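Local structure of polysaccharide Lyase Family 6 (6QPS) at residues E61-G66 / R91-G96; R134-E139 / T451-L456; G152-V157 / K174-L179; V183-D188 / L225-I230. The protein probably cleaves alginate by beta-elimination, acting on its mannuronic acid units as a calcium-binding lyase of polysaccharide lyase family 6. All blocks are in the same frame, centred on the assembly; numbering follows the deposited sequence.

Contact 1. Residues E61-G66 / R91-G96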
# COMPACT_ATOMS: atom_id res chain seq x y z
N GLU A 61 -7.42 3.81 -26.71
CA GLU A 61 -6.07 4.34 -26.54
C GLU A 61 -6.16 5.85 -26.47
O GLU A 61 -6.58 6.50 -27.44
CB GLU A 61 -5.17 3.89 -27.68
CG GLU A 61 -4.87 2.39 -27.69
CD GLU A 61 -3.70 2.03 -28.58
OE1 GLU A 61 -3.24 0.87 -28.51
OE2 GLU A 61 -3.25 2.90 -29.35
N ILE A 62 -5.76 6.42 -25.33
CA ILE A 62 -5.81 7.86 -25.10
C ILE A 62 -4.54 8.29 -24.38
O ILE A 62 -4.09 7.63 -23.44
CB ILE A 62 -7.09 8.27 -24.35
CG1 ILE A 62 -7.09 9.77 -24.01
CG2 ILE A 62 -7.26 7.44 -23.07
CD1 ILE A 62 -8.42 10.27 -23.42
N ASN A 63 -3.95 9.37 -24.86
CA ASN A 63 -2.74 9.95 -24.28
C ASN A 63 -3.07 11.31 -23.69
O ASN A 63 -3.83 12.08 -24.28
CB ASN A 63 -1.65 10.10 -25.35
CG ASN A 63 -1.24 8.78 -25.97
OD1 ASN A 63 -1.04 7.79 -25.27
ND2 ASN A 63 -1.10 8.76 -27.30
N PHE A 64 -2.46 11.62 -22.55
CA PHE A 64 -2.52 12.94 -21.92
C PHE A 64 -1.08 13.40 -21.80
O PHE A 64 -0.32 12.84 -21.00
CB PHE A 64 -3.19 12.84 -20.56
CG PHE A 64 -3.37 14.17 -19.83
CD1 PHE A 64 -3.27 15.39 -20.49
CD2 PHE A 64 -3.65 14.17 -18.48
CE1 PHE A 64 -3.44 16.59 -19.79
CE2 PHE A 64 -3.83 15.36 -17.78
CZ PHE A 64 -3.74 16.57 -18.44
N THR A 65 -0.69 14.37 -22.61
CA THR A 65 0.68 14.85 -22.61
C THR A 65 0.72 16.36 -22.75
O THR A 65 -0.20 16.99 -23.26
CB THR A 65 1.53 14.17 -23.71
OG1 THR A 65 2.91 14.50 -23.53
CG2 THR A 65 1.09 14.58 -25.10
N GLY A 66 1.81 16.93 -22.28
CA GLY A 66 1.99 18.37 -22.30
C GLY A 66 3.04 18.76 -21.28
O GLY A 66 3.58 17.92 -20.56
N ARG A 91 -7.10 2.59 -22.37
CA ARG A 91 -5.64 2.46 -22.25
C ARG A 91 -5.10 3.89 -22.20
O ARG A 91 -4.77 4.48 -23.24
CB ARG A 91 -4.99 1.61 -23.35
CG ARG A 91 -3.46 1.39 -23.07
CD ARG A 91 -2.84 0.35 -24.01
NE ARG A 91 -1.38 0.27 -23.90
CZ ARG A 91 -0.56 0.12 -24.93
NH1 ARG A 91 -1.06 0.03 -26.16
NH2 ARG A 91 0.76 0.07 -24.75
N LEU A 92 -5.04 4.46 -21.00
CA LEU A 92 -4.65 5.84 -20.79
C LEU A 92 -3.18 5.90 -20.40
O LEU A 92 -2.76 5.21 -19.46
CB LEU A 92 -5.52 6.46 -19.69
CG LEU A 92 -5.08 7.79 -19.09
CD1 LEU A 92 -5.02 8.86 -20.18
CD2 LEU A 92 -6.02 8.20 -17.95
N LYS A 93 -2.41 6.71 -21.13
CA LYS A 93 -1.00 6.94 -20.84
C LYS A 93 -0.82 8.42 -20.58
O LYS A 93 -1.32 9.25 -21.36
CB LYS A 93 -0.14 6.50 -22.03
CG LYS A 93 -0.15 4.99 -22.26
CD LYS A 93 0.73 4.61 -23.44
CE LYS A 93 1.36 3.23 -23.25
NZ LYS A 93 2.38 3.23 -22.15
N ILE A 94 -0.10 8.75 -19.51
CA ILE A 94 0.14 10.11 -19.03
C ILE A 94 1.65 10.32 -19.03
O ILE A 94 2.38 9.56 -18.38
CB ILE A 94 -0.43 10.29 -17.61
CG1 ILE A 94 -1.93 10.00 -17.54
CG2 ILE A 94 -0.13 11.70 -17.08
CD1 ILE A 94 -2.42 9.65 -16.13
N TYR A 95 2.13 11.35 -19.73
CA TYR A 95 3.57 11.56 -19.82
C TYR A 95 3.80 13.02 -20.16
O TYR A 95 3.05 13.60 -20.95
CB TYR A 95 4.24 10.62 -20.84
CG TYR A 95 3.58 10.57 -22.22
CD1 TYR A 95 2.47 9.77 -22.44
CD2 TYR A 95 4.07 11.30 -23.29
CE1 TYR A 95 1.86 9.71 -23.66
CE2 TYR A 95 3.46 11.25 -24.53
CZ TYR A 95 2.34 10.46 -24.70
OH TYR A 95 1.72 10.40 -25.92
N GLY A 96 4.86 13.59 -19.60
CA GLY A 96 5.06 15.03 -19.65
C GLY A 96 5.30 15.56 -18.25
O GLY A 96 5.76 14.80 -17.39
O HOH W 1 -4.05 -1.09 -27.27
O HOH W 2 -2.52 5.37 -24.83
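Ile62 and Leu92, then Phe64 and Ile94, pair off on the buried face of two parallel strands, 62-66 and 91-95, that run in register. This is the tight side. Ile62 CG2 lies 3.9 Å from Leu92 CB, and Leu92 CD1 comes to 3.6 Å from Ile62 O. Leu101 and Trp76 of neighbouring strands and Leu38 of helix 31-40 close over this layer. Between the strands the amides alternate as donors: Ile62 N to Arg91 O at 3.0 Å, Lys93 N to Ile62 O, Phe64 N to Lys93 O, Tyr95 N to Phe64 O.

The face carrying Asn63, Thr65 and Tyr95 is more open. With CG set between the backbone N and the carbonyl carbon (chi1 50°), the Tyr95 ring leans across to the other strand. Thr65 CB comes over one ring face, 3.9 Å from its centroid, while Asn63 CG meets the ring edge, its amide plane turned 70° from the ring. Thr65 OG1 donates to Tyr95 O at 2.7 Å from above the carbonyl plane. An alanine in place of Tyr95 is likely to leave Thr65 CB and the Asn63 amide without the surface they rest on, Asn63 then being freer to turn. Loosest is the Glu61 end, where Arg91 NH1 reaches Glu61 OE1 at 3.3 Å in a weak, bent salt bridge. Lys93 sends NZ away to Gln120 O and Gly121 O. Parallel, in-register strands with like-placed apolar residues stacked inside are the signature of successive coils in a right-handed beta-helix, the fold of the chondroitinase B family.

Contact 2. Residues R134-E139 / T451-L456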
# COMPACT_ATOMS: atom_id res chain seq x y z
N ARG A 134 -8.71 13.33 -6.22
CA ARG A 134 -10.17 13.34 -6.11
C ARG A 134 -10.83 12.57 -7.25
O ARG A 134 -11.91 12.95 -7.72
CB ARG A 134 -10.73 14.76 -6.04
CG ARG A 134 -10.06 15.64 -5.01
CD ARG A 134 -10.76 16.98 -4.86
NE ARG A 134 -10.95 17.69 -6.12
CZ ARG A 134 -10.12 18.60 -6.62
NH1 ARG A 134 -9.00 18.92 -5.98
NH2 ARG A 134 -10.40 19.19 -7.78
N CYS A 135 -10.21 11.47 -7.65
CA CYS A 135 -10.77 10.57 -8.66
C CYS A 135 -11.24 9.28 -8.01
O CYS A 135 -10.79 8.90 -6.92
CB CYS A 135 -9.74 10.26 -9.75
SG CYS A 135 -9.36 11.68 -10.80
N VAL A 136 -12.16 8.60 -8.68
CA VAL A 136 -12.65 7.29 -8.27
C VAL A 136 -12.33 6.27 -9.35
O VAL A 136 -12.49 6.54 -10.55
CB VAL A 136 -14.17 7.35 -8.02
CG1 VAL A 136 -14.75 5.94 -7.86
CG2 VAL A 136 -14.53 8.20 -6.81
N ILE A 137 -11.90 5.08 -8.92
CA ILE A 137 -11.89 3.89 -9.77
C ILE A 137 -12.70 2.82 -9.04
O ILE A 137 -12.31 2.35 -7.95
CB ILE A 137 -10.46 3.39 -10.04
CG1 ILE A 137 -9.59 4.49 -10.66
CG2 ILE A 137 -10.52 2.17 -10.99
CD1 ILE A 137 -8.14 4.05 -10.99
N ASP A 138 -13.84 2.44 -9.61
CA ASP A 138 -14.77 1.51 -8.98
C ASP A 138 -15.26 0.52 -10.03
O ASP A 138 -15.65 0.93 -11.13
CB ASP A 138 -15.97 2.26 -8.37
CG ASP A 138 -16.91 1.35 -7.57
OD1 ASP A 138 -16.48 0.31 -7.05
OD2 ASP A 138 -18.12 1.65 -7.48
N GLU A 139 -15.20 -0.78 -9.70
CA GLU A 139 -15.78 -1.83 -10.56
C GLU A 139 -15.16 -1.85 -11.96
O GLU A 139 -15.84 -2.17 -12.94
CB GLU A 139 -17.31 -1.72 -10.66
CG GLU A 139 -18.06 -1.80 -9.35
CD GLU A 139 -18.18 -3.21 -8.79
OE1 GLU A 139 -17.67 -4.16 -9.42
OE2 GLU A 139 -18.79 -3.36 -7.70
N THR A 451 -14.79 13.72 -1.59
CA THR A 451 -15.99 14.02 -0.82
C THR A 451 -17.28 13.86 -1.62
O THR A 451 -18.36 13.71 -1.02
CB THR A 451 -15.93 15.48 -0.33
OG1 THR A 451 -15.87 16.36 -1.46
CG2 THR A 451 -14.70 15.72 0.54
N TRP A 452 -17.21 13.87 -2.95
CA TRP A 452 -18.40 13.82 -3.77
C TRP A 452 -18.90 12.41 -4.03
O TRP A 452 -20.00 12.25 -4.59
CB TRP A 452 -18.14 14.51 -5.10
CG TRP A 452 -16.89 14.08 -5.87
CD1 TRP A 452 -15.69 14.75 -5.94
CD2 TRP A 452 -16.74 12.92 -6.70
NE1 TRP A 452 -14.82 14.07 -6.75
CE2 TRP A 452 -15.44 12.95 -7.24
CE3 TRP A 452 -17.58 11.86 -7.06
CZ2 TRP A 452 -14.97 11.97 -8.11
CZ3 TRP A 452 -17.11 10.88 -7.91
CH2 TRP A 452 -15.82 10.95 -8.44
N HIS A 453 -18.15 11.39 -3.64
CA HIS A 453 -18.51 10.00 -3.92
C HIS A 453 -19.25 9.43 -2.71
O HIS A 453 -18.67 9.29 -1.63
CB HIS A 453 -17.25 9.18 -4.23
CG HIS A 453 -17.55 7.83 -4.83
ND1 HIS A 453 -18.31 7.68 -5.96
CD2 HIS A 453 -17.16 6.58 -4.46
CE1 HIS A 453 -18.39 6.39 -6.27
NE2 HIS A 453 -17.71 5.71 -5.37
N LYS A 454 -20.52 9.06 -2.91
CA LYS A 454 -21.32 8.64 -1.77
C LYS A 454 -20.73 7.40 -1.09
O LYS A 454 -20.76 7.29 0.14
CB LYS A 454 -22.77 8.41 -2.18
CG LYS A 454 -23.68 8.07 -1.02
CD LYS A 454 -25.13 7.86 -1.45
CE LYS A 454 -25.23 6.90 -2.61
NZ LYS A 454 -25.81 5.55 -2.21
N ALA A 455 -20.19 6.46 -1.85
CA ALA A 455 -19.64 5.26 -1.22
C ALA A 455 -18.43 5.58 -0.35
O ALA A 455 -18.18 4.87 0.63
CB ALA A 455 -19.29 4.21 -2.27
N LEU A 456 -17.64 6.60 -0.70
CA LEU A 456 -16.57 7.03 0.21
C LEU A 456 -17.17 7.49 1.53
O LEU A 456 -16.72 7.09 2.61
CB LEU A 456 -15.78 8.16 -0.43
CG LEU A 456 -14.66 8.89 0.33
CD1 LEU A 456 -15.17 9.89 1.37
CD2 LEU A 456 -13.69 7.89 0.96
O HOH W 3 -18.43 3.10 -5.16
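Val136 turns its side chain toward Trp452 and His453, the two residues that lead into the C-terminal helix. Val136 CB is already in contact, 4.0 Å from Trp452 CH2 at the far end of the indole. From there the branches part. Val136 CG1, anti to the backbone N (chi1 168°), lies along the imidazole, 3.9 Å from His453 NE2. Val136 CG2 does most of the work: it is 3.4 Å from Trp452 CH2 and sits over one face of the His453 ring, 3.8 Å from the centroid, as a CH-pi contact. The opposite face of that imidazole looks onto Ala455 N in the first turn of the helix, for which His453 is the N-cap residue. The ring is thus sandwiched between a valine methyl and the helix start.

Polar links at the two ends are thin. Trp452 NE1 gives a weak hydrogen bond to Arg134 O, 3.3 Å long and bent to 130°, and a second weak one to Asp103 OD1, the same carboxylate that holds Arg134 NE in a salt bridge. At the other end a water joins His453 NE2, 2.7 Å away, to Asp138 OD2. Tyr170 of the next strand packs against Val136 and meets the His453 ring. Here the segment before helix 454-465 is laid against the outer side of a beta-helix coil, with Ile137 turned the opposite way to the coil interior.

Contact 3. Residues G152-V157 / K174-L179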
# COMPACT_ATOMS: atom_id res chain seq x y z
N GLY A 152 -6.80 -14.00 -16.05
CA GLY A 152 -6.63 -12.65 -16.57
C GLY A 152 -6.03 -11.73 -15.54
O GLY A 152 -6.25 -11.88 -14.34
N ASP A 153 -5.27 -10.75 -16.01
CA ASP A 153 -4.51 -9.86 -15.16
C ASP A 153 -4.60 -8.45 -15.72
O ASP A 153 -4.34 -8.24 -16.91
CB ASP A 153 -3.05 -10.30 -15.17
CG ASP A 153 -2.37 -10.15 -13.83
OD1 ASP A 153 -3.02 -9.73 -12.86
OD2 ASP A 153 -1.16 -10.46 -13.77
N GLU A 154 -4.94 -7.50 -14.87
CA GLU A 154 -4.91 -6.10 -15.29
C GLU A 154 -4.61 -5.22 -14.08
O GLU A 154 -5.07 -5.51 -12.97
CB GLU A 154 -6.19 -5.63 -16.01
CG GLU A 154 -7.47 -5.73 -15.18
CD GLU A 154 -8.75 -5.53 -15.99
OE1 GLU A 154 -8.69 -5.25 -17.22
OE2 GLU A 154 -9.83 -5.64 -15.38
N TYR A 155 -3.80 -4.19 -14.28
CA TYR A 155 -3.40 -3.29 -13.20
C TYR A 155 -4.11 -1.96 -13.39
O TYR A 155 -4.11 -1.41 -14.50
CB TYR A 155 -1.88 -3.05 -13.22
CG TYR A 155 -0.97 -4.20 -12.81
CD1 TYR A 155 -1.42 -5.51 -12.72
CD2 TYR A 155 0.36 -3.95 -12.52
CE1 TYR A 155 -0.56 -6.54 -12.33
CE2 TYR A 155 1.21 -4.94 -12.14
CZ TYR A 155 0.78 -6.25 -12.06
OH TYR A 155 1.65 -7.26 -11.72
N TRP A 156 -4.64 -1.37 -12.32
CA TRP A 156 -5.42 -0.14 -12.47
C TRP A 156 -4.53 1.08 -12.73
O TRP A 156 -4.72 1.79 -13.73
CB TRP A 156 -6.35 0.07 -11.28
CG TRP A 156 -7.63 -0.77 -11.40
CD1 TRP A 156 -7.97 -1.61 -12.43
CD2 TRP A 156 -8.70 -0.84 -10.45
NE1 TRP A 156 -9.18 -2.21 -12.16
CE2 TRP A 156 -9.66 -1.72 -10.97
CE3 TRP A 156 -8.95 -0.23 -9.22
CZ2 TRP A 156 -10.84 -2.01 -10.30
CZ3 TRP A 156 -10.15 -0.50 -8.57
CH2 TRP A 156 -11.06 -1.38 -9.11
N VAL A 157 -3.56 1.34 -11.85
CA VAL A 157 -2.68 2.51 -11.93
C VAL A 157 -1.22 2.06 -11.84
O VAL A 157 -0.84 1.34 -10.91
CB VAL A 157 -3.00 3.53 -10.82
CG1 VAL A 157 -2.10 4.75 -10.95
CG2 VAL A 157 -4.45 3.92 -10.84
N LYS A 174 -12.16 -4.14 -7.11
CA LYS A 174 -11.40 -4.87 -8.11
C LYS A 174 -11.67 -6.37 -7.94
O LYS A 174 -11.57 -6.90 -6.83
CB LYS A 174 -9.91 -4.55 -8.01
CG LYS A 174 -9.15 -5.01 -9.27
CD LYS A 174 -7.67 -4.62 -9.23
CE LYS A 174 -6.96 -4.69 -10.58
NZ LYS A 174 -7.33 -5.93 -11.32
N ARG A 175 -12.07 -7.04 -9.03
CA ARG A 175 -12.51 -8.43 -9.02
C ARG A 175 -11.68 -9.34 -9.91
O ARG A 175 -11.88 -10.56 -9.87
CB ARG A 175 -14.00 -8.52 -9.41
CG ARG A 175 -14.92 -7.66 -8.53
CD ARG A 175 -16.41 -7.72 -8.96
NE ARG A 175 -17.21 -6.74 -8.24
CZ ARG A 175 -17.72 -6.93 -7.02
NH1 ARG A 175 -17.52 -8.08 -6.39
NH2 ARG A 175 -18.45 -5.99 -6.45
N VAL A 176 -10.79 -8.78 -10.72
CA VAL A 176 -9.86 -9.53 -11.56
C VAL A 176 -8.49 -9.42 -10.93
O VAL A 176 -8.18 -8.45 -10.24
CB VAL A 176 -9.89 -8.93 -12.98
CG1 VAL A 176 -8.81 -9.52 -13.87
CG2 VAL A 176 -11.29 -9.13 -13.61
N GLY A 177 -7.67 -10.44 -11.16
CA GLY A 177 -6.30 -10.41 -10.70
C GLY A 177 -5.55 -9.16 -11.14
O GLY A 177 -5.85 -8.58 -12.19
N GLY A 178 -4.54 -8.78 -10.36
CA GLY A 178 -3.71 -7.63 -10.66
C GLY A 178 -3.75 -6.55 -9.61
O GLY A 178 -4.65 -6.50 -8.78
N LEU A 179 -2.76 -5.66 -9.67
CA LEU A 179 -2.60 -4.60 -8.69
C LEU A 179 -3.63 -3.48 -8.85
O LEU A 179 -4.00 -3.11 -9.96
CB LEU A 179 -1.20 -4.00 -8.86
CG LEU A 179 -0.10 -4.54 -7.93
CD1 LEU A 179 -0.36 -4.05 -6.49
CD2 LEU A 179 0.07 -6.04 -8.03
O HOH W 4 -8.12 -12.91 -12.64
O HOH W 5 -9.73 -5.39 -12.68
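Lys174 and Trp156 run antiparallel over one another, the lysine chain laid flat over one face of the indole. Lys174 CB is 3.5 Å from Trp156 CZ2 above the six-membered ring, and Lys174 CE ends 3.8 Å from the centroid of the five-membered one. The chain runs extended to CE and then bends (chi4 -43°), which drops NZ off the ring toward the backbone. There Lys174 NZ donates to Glu154 O at 2.8 Å and to Val176 O at 2.9 Å, with a weaker bond to Gly177 O. A water accepts from Lys174 NZ as well and also lies 2.7 Å from Glu154 OE2, whose carboxylate belongs chiefly to Lys145 and Asp142.

Tyr155 and Leu179 extend alongside each other, with Leu179 CB centred over the Tyr155 phenol face at 3.9 Å from the centroid. Farther out, Leu179 packs on Glu213, a calcium ligand. Glu154 N to Gly177 O and Trp156 N to Leu179 O, both 3.0 Å, tie the backbones. Between them Gly178 passes so near Glu154 O that a CB would clash.

A methionine in place of Lys174 would probably leave the Glu154 and Val176 carbonyls without their shared donor. The chemistry implies a buried ammonium satisfied mainly by neutral carbonyls and water; the Glu154 carboxylate, not in direct contact, probably helps favour the protonated lysine.

Contact 4. Residues V183-D188 / L225-I230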
# COMPACT_ATOMS: atom_id res chain seq x y z
N VAL A 183 3.95 0.56 -8.30
CA VAL A 183 5.08 1.47 -8.50
C VAL A 183 6.12 0.70 -9.32
O VAL A 183 6.77 -0.23 -8.81
CB VAL A 183 5.64 1.98 -7.16
CG1 VAL A 183 6.77 2.97 -7.44
CG2 VAL A 183 4.54 2.64 -6.33
N TRP A 184 6.28 1.09 -10.58
CA TRP A 184 7.22 0.43 -11.48
C TRP A 184 8.59 1.07 -11.38
O TRP A 184 8.71 2.29 -11.51
CB TRP A 184 6.76 0.62 -12.92
CG TRP A 184 5.50 -0.11 -13.30
CD1 TRP A 184 4.23 0.38 -13.24
CD2 TRP A 184 5.39 -1.44 -13.85
NE1 TRP A 184 3.33 -0.56 -13.70
CE2 TRP A 184 4.02 -1.68 -14.09
CE3 TRP A 184 6.32 -2.44 -14.15
CZ2 TRP A 184 3.56 -2.88 -14.62
CZ3 TRP A 184 5.85 -3.62 -14.69
CH2 TRP A 184 4.48 -3.84 -14.89
N LEU A 185 9.61 0.25 -11.18
CA LEU A 185 10.99 0.70 -11.12
C LEU A 185 11.80 0.04 -12.22
O LEU A 185 11.55 -1.11 -12.61
CB LEU A 185 11.63 0.34 -9.79
CG LEU A 185 10.82 0.64 -8.54
CD1 LEU A 185 11.56 0.07 -7.31
CD2 LEU A 185 10.54 2.10 -8.33
N SER A 186 12.78 0.76 -12.74
CA SER A 186 13.73 0.18 -13.66
C SER A 186 15.13 0.61 -13.25
O SER A 186 15.29 1.54 -12.47
CB SER A 186 13.49 0.65 -15.10
OG SER A 186 13.76 2.03 -15.21
N ALA A 187 16.14 -0.03 -13.86
CA ALA A 187 17.52 0.24 -13.48
C ALA A 187 17.86 1.71 -13.64
O ALA A 187 18.64 2.26 -12.86
CB ALA A 187 18.47 -0.63 -14.32
N ASP A 188 17.31 2.36 -14.66
CA ASP A 188 17.60 3.78 -14.87
C ASP A 188 16.48 4.73 -14.42
O ASP A 188 16.67 5.96 -14.50
CB ASP A 188 18.01 4.01 -16.33
CG ASP A 188 19.20 3.12 -16.77
OD1 ASP A 188 19.08 2.42 -17.81
OD2 ASP A 188 20.25 3.12 -16.09
N LEU A 225 17.05 -1.68 -5.39
CA LEU A 225 17.19 -0.28 -5.77
C LEU A 225 16.41 0.64 -4.84
O LEU A 225 15.37 0.28 -4.29
CB LEU A 225 16.66 -0.07 -7.20
CG LEU A 225 17.31 -0.95 -8.26
CD1 LEU A 225 16.57 -0.78 -9.60
CD2 LEU A 225 18.79 -0.63 -8.39
N GLU A 226 16.92 1.87 -4.69
CA GLU A 226 16.25 2.88 -3.87
C GLU A 226 15.05 3.46 -4.61
O GLU A 226 15.18 3.94 -5.74
CB GLU A 226 17.24 4.00 -3.50
CG GLU A 226 16.66 5.13 -2.65
CD GLU A 226 17.67 6.13 -2.08
OE1 GLU A 226 18.88 5.94 -2.29
OE2 GLU A 226 17.23 7.11 -1.44
N SER A 227 13.89 3.41 -3.95
CA SER A 227 12.63 3.91 -4.47
C SER A 227 12.21 5.22 -3.81
O SER A 227 11.87 6.18 -4.51
CB SER A 227 11.57 2.82 -4.27
OG SER A 227 10.30 3.21 -4.77
N ARG A 228 12.21 5.26 -2.48
CA ARG A 228 11.84 6.46 -1.74
C ARG A 228 10.40 6.88 -2.01
O ARG A 228 10.07 8.07 -2.04
CB ARG A 228 12.84 7.59 -2.01
CG ARG A 228 13.03 8.51 -0.83
CD ARG A 228 14.04 8.00 0.18
NE ARG A 228 14.13 8.95 1.28
CZ ARG A 228 13.74 8.72 2.53
NH1 ARG A 228 13.24 7.55 2.89
NH2 ARG A 228 13.86 9.68 3.44
N THR A 229 9.50 5.89 -2.13
CA THR A 229 8.07 6.16 -2.21
C THR A 229 7.52 6.41 -0.81
O THR A 229 7.88 5.71 0.14
CB THR A 229 7.34 4.96 -2.83
OG1 THR A 229 7.93 4.63 -4.08
CG2 THR A 229 5.86 5.28 -3.06
N ILE A 230 6.62 7.40 -0.68
CA ILE A 230 5.97 7.73 0.59
C ILE A 230 4.50 7.38 0.50
O ILE A 230 3.78 7.89 -0.37
CB ILE A 230 6.18 9.20 0.98
CG1 ILE A 230 7.68 9.49 1.16
CG2 ILE A 230 5.38 9.55 2.24
CD1 ILE A 230 8.01 10.91 1.48
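Ser227 OG, which meets the Leu185 CD2 methyl at 3.7 Å, sits among several polar groups. Asn192 ND2 is hydrogen-bonded to it, Asn253 OD1 makes a weak bond with it, and Thr229 OG1 lies 2.8 Å away. Thr229 OG1 in turn is bonded to Asn192 OD1, so the one amide engages both hydroxyls. Ser227 OG is anti to the backbone N (chi1 -179°), which carries it out toward the segment 183-188.

The side chains of Val183 and Leu185 meet these hydroxyls with methyl groups. Leu185 straddles the serine: besides CD2 on the hydroxyl, its CD1 touches Ser227 CB at 4.1 Å. Val183 and Thr229 meet end-on, Val183 CG1 ending 3.9 Å from Thr229 OG1. Toward the surface Leu225 takes over from the other side, its CD1 lying 3.9 Å from Ser186 O and 4.1 Å from Ala187 CA.

The two loops run roughly antiparallel, 152° apart, but their nearest CA atoms, those of Leu185 and Ser227, are 7.6 Å from each other, and no hydrogen bond crosses directly. Ile217 of the intervening strand 215-218 also touches Val183, Ser227 and Thr229. What joins the loops is therefore largely methyl groups laid on hydroxyls already engaged by Asn192, which probably limits their rotation and lessens the cost of packing aliphatic side chains on them.

Contact 3 is the most buried of the four, and contact 1 joins whole strands of adjoining coils; contacts 1, 2 and 4 are partly buried, and contacts 1 and 4 each include an exposed residue. Contact 1 is held mainly by backbone bonds, contact 3 by a lysine hub, contact 2 by a valine on two rings, and contact 4 by van der Waals touch alone. Contacts 2 and 3 share a border: Ile137 packs on Trp156 and Val157, and Glu139 makes a salt bridge with Arg175. Tyr155 of contact 3 also touches Trp184 of contact 4, whereas contact 1 touches none of the others. Contact 3 comes nearest the calcium, about 7 Å from the Leu179 side chain.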